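Local structure of N-acetyltransferase (Staphylococcus aureus subsp. aureus, 4LUA) at residues 18-29 with 88-99; 54-62 with 68-76. The protein probably transfers an acetyl group from acetyl-CoA to an amine of a substrate not yet identified, as a member of the GNAT acetyltransferase family. All coordinates share one frame; numbering follows the deposited sequence.

Contact 1 (18-29 with 88-99); sequences YKRLVSTVNEEF and YNFVTNNDKSIN. With GOL (glycerol), chain B.
Phe29 N donates to Asn89 O (2.8 Å) where the chain leaving helix 18-25 meets strand 88-91, whose axis passes 8.3 Å from that of the helix at 74°. Phe90 lies sandwiched: Val22 CB sits over the centre of one ring face, 4.1 Å from the centroid, Glu28 CG lies over the other nearer the rim, and Asn26 O meets the edge in plane. Glu28 bends at chi2 (-90°), turning its carboxylate back to the strand, where OE2 takes Asn89 N at 2.9 Å from above the carboxylate plane; OE1 bonds Thr30. The Phe29 ring carries Asn99 ND2 over its centre and glycerol C3 over the opposite face. That amide pairs with Asn89, ND2 to OD1 in each direction, which fixes the rotation of both. Water 2 donates to Glu27 O and Asn94 OD1 and accepts from Val91 N. Beyond the strand end Asn94 ND2 reaches Glu27 OE2 (3.2 Å); at the strand segment's start water 1 joins Tyr18 OH to Tyr88 O. The turn from strand 83-91 into helix 96-112 probably lines the acetyl-CoA site, as in GNAT relatives. Helix 41-48 packs on Tyr18 and Tyr88, strand 65-75 borders strand 83-91, and Phe132 of helix 127-135 meets Phe29 edge-to-face.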
loop_
_atom_site.group_PDB
_atom_site.type_symbol
_atom_site.label_atom_id
_atom_site.label_comp_id
_atom_site.label_asym_id
_atom_site.label_seq_id
_atom_site.Cartn_x
_atom_site.Cartn_y
_atom_site.Cartn_z
ATOM N N TYR A 18 -1.710 2.292 14.490
ATOM C CA TYR A 18 -1.895 1.728 13.158
ATOM C C TYR A 18 -3.328 1.245 13.143
ATOM O O TYR A 18 -4.103 1.472 12.177
ATOM C CB TYR A 18 -0.898 0.601 12.929
ATOM C CG TYR A 18 -0.971 0.008 11.531
ATOM C CD1 TYR A 18 -0.135 0.454 10.537
ATOM C CD2 TYR A 18 -1.871 -1.021 11.256
ATOM C CE1 TYR A 18 -0.221 -0.096 9.269
ATOM C CE2 TYR A 18 -1.954 -1.588 10.013
ATOM C CZ TYR A 18 -1.117 -1.116 9.015
ATOM O OH TYR A 18 -1.206 -1.646 7.720
ATOM N N LYS A 19 -3.721 0.610 14.243
ATOM C CA LYS A 19 -4.993 -0.069 14.185
ATOM C C LYS A 19 -6.079 1.003 14.156
ATOM O O LYS A 19 -7.100 0.839 13.444
ATOM C CB LYS A 19 -5.149 -0.990 15.416
ATOM C CG LYS A 19 -6.467 -1.743 15.453
ATOM C CD LYS A 19 -6.490 -2.742 16.631
ATOM C CE LYS A 19 -7.907 -3.114 16.914
ATOM N NZ LYS A 19 -8.020 -4.047 18.071
ATOM N N ARG A 20 -5.807 2.151 14.797
ATOM C CA ARG A 20 -6.817 3.199 14.789
ATOM C C ARG A 20 -6.944 3.751 13.373
ATOM O O ARG A 20 -8.067 4.035 12.907
ATOM C CB ARG A 20 -6.422 4.310 15.748
ATOM C CG ARG A 20 -7.359 5.509 15.813
ATOM C CD ARG A 20 -6.789 6.531 16.811
ATOM N NE ARG A 20 -6.326 5.875 18.049
ATOM C CZ ARG A 20 -5.075 5.927 18.528
ATOM N NH1 ARG A 20 -4.134 6.628 17.887
ATOM N NH2 ARG A 20 -4.759 5.279 19.656
ATOM N N LEU A 21 -5.814 3.890 12.687
ATOM C CA LEU A 21 -5.924 4.490 11.347
ATOM C C LEU A 21 -6.680 3.566 10.401
ATOM O O LEU A 21 -7.618 3.981 9.644
ATOM C CB LEU A 21 -4.529 4.714 10.754
ATOM C CG LEU A 21 -4.489 5.109 9.269
ATOM C CD1 LEU A 21 -4.927 6.578 9.138
ATOM C CD2 LEU A 21 -3.045 4.877 8.736
ATOM N N VAL A 22 -6.243 2.306 10.363
ATOM C CA VAL A 22 -6.811 1.418 9.351
ATOM C C VAL A 22 -8.279 1.112 9.609
ATOM O O VAL A 22 -9.052 0.969 8.635
ATOM C CB VAL A 22 -5.994 0.126 9.077
ATOM C CG1 VAL A 22 -4.495 0.488 8.674
ATOM C CG2 VAL A 22 -6.047 -0.808 10.284
ATOM N N SER A 23 -8.686 1.047 10.873
ATOM C CA SER A 23 -10.096 0.835 11.141
ATOM C C SER A 23 -10.898 2.102 10.836
ATOM O O SER A 23 -12.060 2.003 10.456
ATOM C CB SER A 23 -10.334 0.342 12.568
ATOM O OG SER A 23 -9.830 1.258 13.515
ATOM N N THR A 24 -10.280 3.284 10.943
ATOM C CA THR A 24 -11.046 4.516 10.725
ATOM C C THR A 24 -11.164 4.838 9.223
ATOM O O THR A 24 -12.225 5.177 8.688
ATOM C CB THR A 24 -10.425 5.694 11.477
ATOM O OG1 THR A 24 -10.506 5.432 12.890
ATOM C CG2 THR A 24 -11.201 6.958 11.176
ATOM N N VAL A 25 -10.056 4.675 8.528
ATOM C CA VAL A 25 -10.049 4.868 7.080
ATOM C C VAL A 25 -10.915 3.792 6.342
ATOM O O VAL A 25 -11.724 4.117 5.440
ATOM C CB VAL A 25 -8.618 4.891 6.622
ATOM C CG1 VAL A 25 -8.541 4.904 5.083
ATOM C CG2 VAL A 25 -8.000 6.129 7.225
ATOM N N ASN A 26 -10.718 2.539 6.721
ATOM C CA ASN A 26 -11.506 1.391 6.299
ATOM C C ASN A 26 -11.211 0.988 4.834
ATOM O O ASN A 26 -10.912 -0.179 4.544
ATOM C CB ASN A 26 -13.001 1.663 6.485
ATOM C CG ASN A 26 -13.829 0.418 6.331
ATOM O OD1 ASN A 26 -13.960 -0.356 7.282
ATOM N ND2 ASN A 26 -14.382 0.202 5.121
ATOM N N GLU A 27 -11.277 1.958 3.935
ATOM C CA GLU A 27 -11.082 1.713 2.505
ATOM C C GLU A 27 -9.580 1.710 2.165
ATOM O O GLU A 27 -8.839 2.697 2.396
ATOM C CB GLU A 27 -11.767 2.826 1.706
ATOM C CG GLU A 27 -11.641 2.712 0.207
ATOM C CD GLU A 27 -12.314 3.864 -0.562
ATOM O OE1 GLU A 27 -13.182 4.558 0.022
ATOM O OE2 GLU A 27 -11.946 4.033 -1.742
ATOM N N GLU A 28 -9.125 0.607 1.589
ATOM C CA GLU A 28 -7.737 0.524 1.097
ATOM C C GLU A 28 -7.664 1.193 -0.278
ATOM O O GLU A 28 -8.567 1.024 -1.095
ATOM C CB GLU A 28 -7.349 -0.959 0.986
ATOM C CG GLU A 28 -5.858 -1.279 1.113
ATOM C CD GLU A 28 -5.114 -1.261 -0.205
ATOM O OE1 GLU A 28 -5.719 -1.070 -1.247
ATOM O OE2 GLU A 28 -3.864 -1.449 -0.152
ATOM N N PHE A 29 -6.592 1.977 -0.505
ATOM C CA PHE A 29 -6.551 2.860 -1.695
ATOM C C PHE A 29 -6.698 2.145 -3.048
ATOM O O PHE A 29 -7.223 2.765 -3.988
ATOM C CB PHE A 29 -5.173 3.574 -1.631
ATOM C CG PHE A 29 -4.973 4.608 -2.723
ATOM C CD1 PHE A 29 -5.433 5.894 -2.535
ATOM C CD2 PHE A 29 -4.298 4.261 -3.884
ATOM C CE1 PHE A 29 -5.207 6.891 -3.561
ATOM C CE2 PHE A 29 -4.106 5.233 -4.894
ATOM C CZ PHE A 29 -4.552 6.508 -4.704
ATOM N N TYR A 88 -1.557 -2.925 1.805
ATOM C CA TYR A 88 -2.065 -2.277 3.042
ATOM C C TYR A 88 -1.880 -0.765 2.985
ATOM O O TYR A 88 -1.370 -0.143 3.930
ATOM C CB TYR A 88 -1.381 -2.866 4.290
ATOM C CG TYR A 88 -1.468 -4.387 4.290
ATOM C CD1 TYR A 88 -2.681 -5.034 4.111
ATOM C CD2 TYR A 88 -0.319 -5.150 4.428
ATOM C CE1 TYR A 88 -2.745 -6.437 4.094
ATOM C CE2 TYR A 88 -0.378 -6.537 4.403
ATOM C CZ TYR A 88 -1.592 -7.153 4.218
ATOM O OH TYR A 88 -1.657 -8.546 4.204
ATOM N N ASN A 89 -2.356 -0.170 1.902
ATOM C CA ASN A 89 -2.191 1.289 1.689
ATOM C C ASN A 89 -3.493 1.947 2.089
ATOM O O ASN A 89 -4.509 1.861 1.368
ATOM C CB ASN A 89 -1.866 1.484 0.208
ATOM C CG ASN A 89 -1.607 2.964 -0.217
ATOM O OD1 ASN A 89 -1.778 3.286 -1.393
ATOM N ND2 ASN A 89 -1.268 3.862 0.727
ATOM N N PHE A 90 -3.506 2.555 3.284
ATOM C CA PHE A 90 -4.695 3.278 3.763
ATOM C C PHE A 90 -4.318 4.722 3.938
ATOM O O PHE A 90 -3.327 5.029 4.622
ATOM C CB PHE A 90 -5.133 2.689 5.138
ATOM C CG PHE A 90 -5.603 1.264 5.045
ATOM C CD1 PHE A 90 -6.933 0.953 4.839
ATOM C CD2 PHE A 90 -4.678 0.233 5.188
ATOM C CE1 PHE A 90 -7.376 -0.392 4.740
ATOM C CE2 PHE A 90 -5.103 -1.108 5.099
ATOM C CZ PHE A 90 -6.438 -1.422 4.887
ATOM N N VAL A 91 -5.089 5.620 3.316
ATOM C CA VAL A 91 -4.716 7.039 3.300
ATOM C C VAL A 91 -5.937 7.847 3.729
ATOM O O VAL A 91 -7.001 7.683 3.130
ATOM C CB VAL A 91 -4.402 7.477 1.868
ATOM C CG1 VAL A 91 -3.897 8.923 1.880
ATOM C CG2 VAL A 91 -3.460 6.516 1.203
ATOM N N THR A 92 -5.814 8.696 4.761
ATOM C CA THR A 92 -6.933 9.541 5.179
ATOM C C THR A 92 -7.441 10.334 3.973
ATOM O O THR A 92 -6.659 10.929 3.254
ATOM C CB THR A 92 -6.513 10.455 6.333
ATOM O OG1 THR A 92 -6.155 9.620 7.443
ATOM C CG2 THR A 92 -7.729 11.331 6.754
ATOM N N ASN A 93 -8.770 10.297 3.775
ATOM C CA ASN A 93 -9.441 11.010 2.665
ATOM C C ASN A 93 -8.963 10.578 1.269
ATOM O O ASN A 93 -9.220 11.304 0.294
ATOM C CB ASN A 93 -9.221 12.534 2.766
ATOM C CG ASN A 93 -9.722 13.147 4.081
ATOM O OD1 ASN A 93 -10.731 12.717 4.620
ATOM N ND2 ASN A 93 -9.009 14.173 4.587
ATOM N N ASN A 94 -8.291 9.429 1.139
ATOM C CA ASN A 94 -7.656 9.035 -0.143
ATOM C C ASN A 94 -6.867 10.158 -0.780
ATOM O O ASN A 94 -6.852 10.352 -2.034
ATOM C CB ASN A 94 -8.676 8.530 -1.171
ATOM C CG ASN A 94 -8.927 7.025 -1.070
ATOM O OD1 ASN A 94 -8.130 6.282 -0.493
ATOM N ND2 ASN A 94 -9.985 6.562 -1.729
ATOM N N ASP A 95 -6.218 10.959 0.068
ATOM C CA ASP A 95 -5.524 12.120 -0.405
ATOM C C ASP A 95 -4.345 11.742 -1.289
ATOM O O ASP A 95 -3.363 11.096 -0.848
ATOM C CB ASP A 95 -5.048 12.933 0.818
ATOM C CG ASP A 95 -4.444 14.280 0.438
ATOM O OD1 ASP A 95 -3.503 14.349 -0.373
ATOM O OD2 ASP A 95 -4.871 15.330 0.980
ATOM N N LYS A 96 -4.448 12.151 -2.554
ATOM C CA LYS A 96 -3.415 11.735 -3.506
ATOM C C LYS A 96 -2.130 12.514 -3.408
ATOM O O LYS A 96 -1.104 12.021 -3.872
ATOM C CB LYS A 96 -3.967 11.832 -4.916
ATOM C CG LYS A 96 -4.977 10.753 -5.181
ATOM C CD LYS A 96 -5.558 10.960 -6.580
ATOM C CE LYS A 96 -7.023 10.811 -6.503
ATOM N NZ LYS A 96 -7.625 10.696 -7.848
ATOM N N SER A 97 -2.173 13.736 -2.873
ATOM C CA SER A 97 -0.926 14.467 -2.638
ATOM C C SER A 97 -0.086 13.722 -1.599
ATOM O O SER A 97 1.136 13.438 -1.788
ATOM C CB SER A 97 -1.216 15.877 -2.145
ATOM O OG SER A 97 -0.027 16.635 -2.269
ATOM N N ILE A 98 -0.754 13.362 -0.506
ATOM C CA ILE A 98 -0.102 12.595 0.551
ATOM C C ILE A 98 0.355 11.225 0.015
ATOM O O ILE A 98 1.508 10.789 0.223
ATOM C CB ILE A 98 -1.080 12.323 1.762
ATOM C CG1 ILE A 98 -1.567 13.620 2.391
ATOM C CG2 ILE A 98 -0.413 11.424 2.851
ATOM C CD1 ILE A 98 -0.507 14.370 2.914
ATOM N N ASN A 99 -0.540 10.516 -0.685
ATOM C CA ASN A 99 -0.153 9.192 -1.121
ATOM C C ASN A 99 0.944 9.249 -2.171
ATOM O O ASN A 99 1.762 8.324 -2.237
ATOM C CB ASN A 99 -1.372 8.362 -1.642
ATOM C CG ASN A 99 -1.199 6.868 -1.388
ATOM O OD1 ASN A 99 -0.585 6.491 -0.372
ATOM N ND2 ASN A 99 -1.729 6.033 -2.290
HETATM C C1 GOL B . -8.342 7.675 -6.239
HETATM O O1 GOL B . -9.128 8.664 -6.964
HETATM C C2 GOL B . -9.245 6.555 -5.693
HETATM O O2 GOL B . -9.975 5.945 -6.770
HETATM C C3 GOL B . -8.400 5.525 -4.872
HETATM O O3 GOL B . -9.293 4.585 -4.294
HETATM O O HOH W 1 0.476 -0.494 5.953
HETATM O O HOH W 2 -7.030 4.569 1.462
#

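Contact 2 (54-62 with 68-76); sequences KCIVFGCYE and ATAALEQIR
Ile56 and Leu72 form a hydrogen-bonded pair between antiparallel strands, bonded both ways: Leu72 N to Ile56 O at 2.9 Å and Ile56 N to Leu72 O at 3.0 Å. Their side chains cross on one face of the sheet, with the CG2 branch of Ile56 set against Leu72 CB (3.8 Å). The same face carries Phe58, a large bump beside the small Ala70; its CB and CD2 lie near Ala70 O, and ring atom CE2 comes to 4.3 Å from Leu72 CB. At the far end Cys60 and Ala68 meet through their CB atoms. These strands are the arms of a beta hairpin in the central sheet of the GNAT fold, and helix 96-112 lies over this face: Phe105 and Tyr109 meet the Phe58 ring edge-to-face, and Ile106 packs on Phe58 and Ala70. On the other face the central side chains, Val57, Thr69 and Ala71, are small. Ala71 CB fits between Cys55 SG and Val57 CG2, 4.1 Å from each, while Val57 CG1 leans on Thr69 OG1. The hydroxyl, anti to Thr69 N (chi1 -173°), donates to Phe58 O at 2.7 Å; Ala70 N reaches that oxygen from the opposite face of its plane. Gly59 faces Thr69 with no side chain of its own, and helix 15-25 packs over Val57 and Thr69.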
loop_
_atom_site.group_PDB
_atom_site.type_symbol
_atom_site.label_atom_id
_atom_site.label_comp_id
_atom_site.label_asym_id
_atom_site.label_seq_id
_atom_site.Cartn_x
_atom_site.Cartn_y
_atom_site.Cartn_z
ATOM N N LYS A 54 9.761 -10.858 5.612
ATOM C CA LYS A 54 10.119 -9.462 5.344
ATOM C C LYS A 54 8.937 -8.592 4.852
ATOM O O LYS A 54 8.346 -8.747 3.764
ATOM C CB LYS A 54 11.351 -9.320 4.433
ATOM C CG LYS A 54 12.043 -7.924 4.439
ATOM C CD LYS A 54 13.027 -7.729 5.630
ATOM C CE LYS A 54 12.538 -6.676 6.660
ATOM N NZ LYS A 54 13.408 -5.447 6.772
ATOM N N CYS A 55 8.619 -7.643 5.710
ATOM C CA CYS A 55 7.570 -6.682 5.472
ATOM C C CYS A 55 8.013 -5.471 6.229
ATOM O O CYS A 55 8.219 -5.556 7.462
ATOM C CB CYS A 55 6.285 -7.166 6.131
ATOM S SG CYS A 55 4.863 -6.207 5.713
ATOM N N ILE A 56 8.163 -4.360 5.551
ATOM C CA ILE A 56 8.459 -3.115 6.223
ATOM C C ILE A 56 7.242 -2.211 6.054
ATOM O O ILE A 56 6.660 -2.105 4.970
ATOM C CB ILE A 56 9.740 -2.436 5.687
ATOM C CG1 ILE A 56 10.013 -1.162 6.490
ATOM C CG2 ILE A 56 9.596 -1.997 4.261
ATOM C CD1 ILE A 56 11.388 -0.585 6.277
ATOM N N VAL A 57 6.831 -1.577 7.138
ATOM C CA VAL A 57 5.630 -0.731 7.154
ATOM C C VAL A 57 5.968 0.719 7.387
ATOM O O VAL A 57 6.743 1.061 8.293
ATOM C CB VAL A 57 4.668 -1.231 8.284
ATOM C CG1 VAL A 57 3.368 -0.381 8.287
ATOM C CG2 VAL A 57 4.375 -2.735 8.117
ATOM N N PHE A 58 5.395 1.604 6.557
ATOM C CA PHE A 58 5.694 3.028 6.683
ATOM C C PHE A 58 4.457 3.792 7.088
ATOM O O PHE A 58 3.325 3.446 6.599
ATOM C CB PHE A 58 6.138 3.534 5.291
ATOM C CG PHE A 58 7.328 2.768 4.745
ATOM C CD1 PHE A 58 8.550 2.924 5.388
ATOM C CD2 PHE A 58 7.237 1.939 3.603
ATOM C CE1 PHE A 58 9.683 2.218 4.934
ATOM C CE2 PHE A 58 8.376 1.246 3.121
ATOM C CZ PHE A 58 9.579 1.384 3.782
ATOM N N GLY A 59 4.663 4.850 7.883
ATOM C CA GLY A 59 3.532 5.717 8.244
ATOM C C GLY A 59 3.838 7.172 7.963
ATOM O O GLY A 59 4.954 7.602 8.157
ATOM N N CYS A 60 2.854 7.920 7.469
ATOM C CA CYS A 60 3.022 9.359 7.290
ATOM C C CYS A 60 2.389 10.048 8.495
ATOM O O CYS A 60 1.197 9.826 8.838
ATOM C CB CYS A 60 2.211 9.808 6.078
ATOM S SG CYS A 60 2.853 9.005 4.561
ATOM N N TYR A 61 3.184 10.910 9.137
ATOM C CA TYR A 61 2.684 11.655 10.300
ATOM C C TYR A 61 2.587 13.141 10.006
ATOM O O TYR A 61 3.537 13.736 9.490
ATOM C CB TYR A 61 3.588 11.438 11.521
ATOM C CG TYR A 61 3.423 10.084 12.180
ATOM C CD1 TYR A 61 2.651 9.963 13.324
ATOM C CD2 TYR A 61 3.981 8.937 11.612
ATOM C CE1 TYR A 61 2.473 8.743 13.898
ATOM C CE2 TYR A 61 3.823 7.718 12.196
ATOM C CZ TYR A 61 3.061 7.626 13.321
ATOM O OH TYR A 61 2.887 6.413 13.972
ATOM N N GLU A 62 1.477 13.731 10.444
ATOM C CA GLU A 62 1.369 15.204 10.522
ATOM C C GLU A 62 1.282 15.504 12.002
ATOM O O GLU A 62 0.261 15.170 12.639
ATOM C CB GLU A 62 0.100 15.648 9.813
ATOM C CG GLU A 62 -0.008 17.142 9.584
ATOM C CD GLU A 62 -1.274 17.486 8.818
ATOM O OE1 GLU A 62 -2.119 16.572 8.630
ATOM O OE2 GLU A 62 -1.410 18.651 8.392
ATOM N N ALA A 68 -1.527 8.206 7.104
ATOM C CA ALA A 68 -1.474 7.306 5.951
ATOM C C ALA A 68 -0.451 6.227 6.205
ATOM O O ALA A 68 0.491 6.415 7.005
ATOM C CB ALA A 68 -1.096 8.064 4.629
ATOM N N THR A 69 -0.633 5.091 5.524
ATOM C CA THR A 69 0.350 4.011 5.650
ATOM C C THR A 69 0.402 3.198 4.366
ATOM O O THR A 69 -0.582 3.172 3.610
ATOM C CB THR A 69 -0.024 3.056 6.830
ATOM O OG1 THR A 69 1.036 2.099 7.046
ATOM C CG2 THR A 69 -1.392 2.316 6.689
ATOM N N ALA A 70 1.568 2.554 4.140
ATOM C CA ALA A 70 1.630 1.459 3.152
ATOM C C ALA A 70 2.758 0.548 3.600
ATOM O O ALA A 70 3.639 0.987 4.338
ATOM C CB ALA A 70 1.856 2.030 1.716
ATOM N N ALA A 71 2.702 -0.711 3.147
ATOM C CA ALA A 71 3.700 -1.723 3.496
ATOM C C ALA A 71 4.349 -2.262 2.188
ATOM O O ALA A 71 3.742 -2.307 1.107
ATOM C CB ALA A 71 3.006 -2.819 4.261
ATOM N N LEU A 72 5.620 -2.624 2.319
ATOM C CA LEU A 72 6.343 -3.208 1.230
ATOM C C LEU A 72 6.646 -4.619 1.732
ATOM O O LEU A 72 7.428 -4.817 2.679
ATOM C CB LEU A 72 7.611 -2.361 1.005
ATOM C CG LEU A 72 8.525 -2.781 -0.111
ATOM C CD1 LEU A 72 7.743 -2.861 -1.439
ATOM C CD2 LEU A 72 9.731 -1.809 -0.211
ATOM N N GLU A 73 6.056 -5.602 1.054
ATOM C CA GLU A 73 6.185 -7.001 1.482
ATOM C C GLU A 73 7.075 -7.705 0.470
ATOM O O GLU A 73 6.826 -7.645 -0.740
ATOM C CB GLU A 73 4.791 -7.673 1.579
ATOM C CG GLU A 73 4.903 -9.181 1.931
ATOM C CD GLU A 73 3.557 -9.901 2.026
ATOM O OE1 GLU A 73 3.539 -11.086 2.434
ATOM O OE2 GLU A 73 2.516 -9.302 1.673
ATOM N N GLN A 74 8.130 -8.361 0.935
ATOM C CA GLN A 74 8.917 -9.180 0.038
ATOM C C GLN A 74 8.349 -10.613 0.065
ATOM O O GLN A 74 8.321 -11.268 1.137
ATOM C CB GLN A 74 10.396 -9.181 0.481
ATOM C CG GLN A 74 11.423 -9.136 -0.666
ATOM C CD GLN A 74 12.601 -8.184 -0.388
ATOM O OE1 GLN A 74 12.574 -7.400 0.565
ATOM N NE2 GLN A 74 13.631 -8.252 -1.226
ATOM N N ILE A 75 7.946 -11.107 -1.093
ATOM C CA ILE A 75 7.558 -12.500 -1.267
ATOM C C ILE A 75 8.804 -13.350 -1.487
ATOM O O ILE A 75 9.490 -13.164 -2.507
ATOM C CB ILE A 75 6.698 -12.699 -2.516
ATOM C CG1 ILE A 75 5.433 -11.849 -2.448
ATOM C CG2 ILE A 75 6.362 -14.161 -2.642
ATOM C CD1 ILE A 75 4.741 -11.916 -1.091
ATOM N N ARG A 76 9.087 -14.294 -0.587
ATOM C CA ARG A 76 10.240 -15.188 -0.792
ATOM C C ARG A 76 9.888 -16.624 -1.231
ATOM O O ARG A 76 8.764 -17.089 -1.045
ATOM C CB ARG A 76 11.161 -15.232 0.436
ATOM C CG ARG A 76 12.425 -16.085 0.198
ATOM C CD ARG A 76 13.377 -16.127 1.396
ATOM N NE ARG A 76 13.900 -14.805 1.731
ATOM C CZ ARG A 76 13.559 -14.116 2.818
ATOM N NH1 ARG A 76 12.700 -14.636 3.686
ATOM N NH2 ARG A 76 14.077 -12.912 3.043
#

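In the fold
Contact 2 is nested in the chain loop closed by contact 1, and the centres of the two lie about 12 Å apart. They join through neighbouring strands of one sheet: Phe90 O and Thr69 N lie 2.8 Å apart, a probable hydrogen bond, and Asn89 ND2 probably bonds Thr69 O at 3.0 Å. Tyr18 CE1 packs 3.4 Å from Thr69 OG1. Helices 15-25 and 96-112 lie on opposite faces of the hairpin. The glycerol, probably from the crystallisation liquor, is bound at contact 1 by Phe29 O, Lys96 NZ and Asn126 OD1. In GNAT relatives acetyl-CoA binds by the end of the strand corresponding to 83-91 and the start of the following helix, so the glycerol probably lies near the cofactor site.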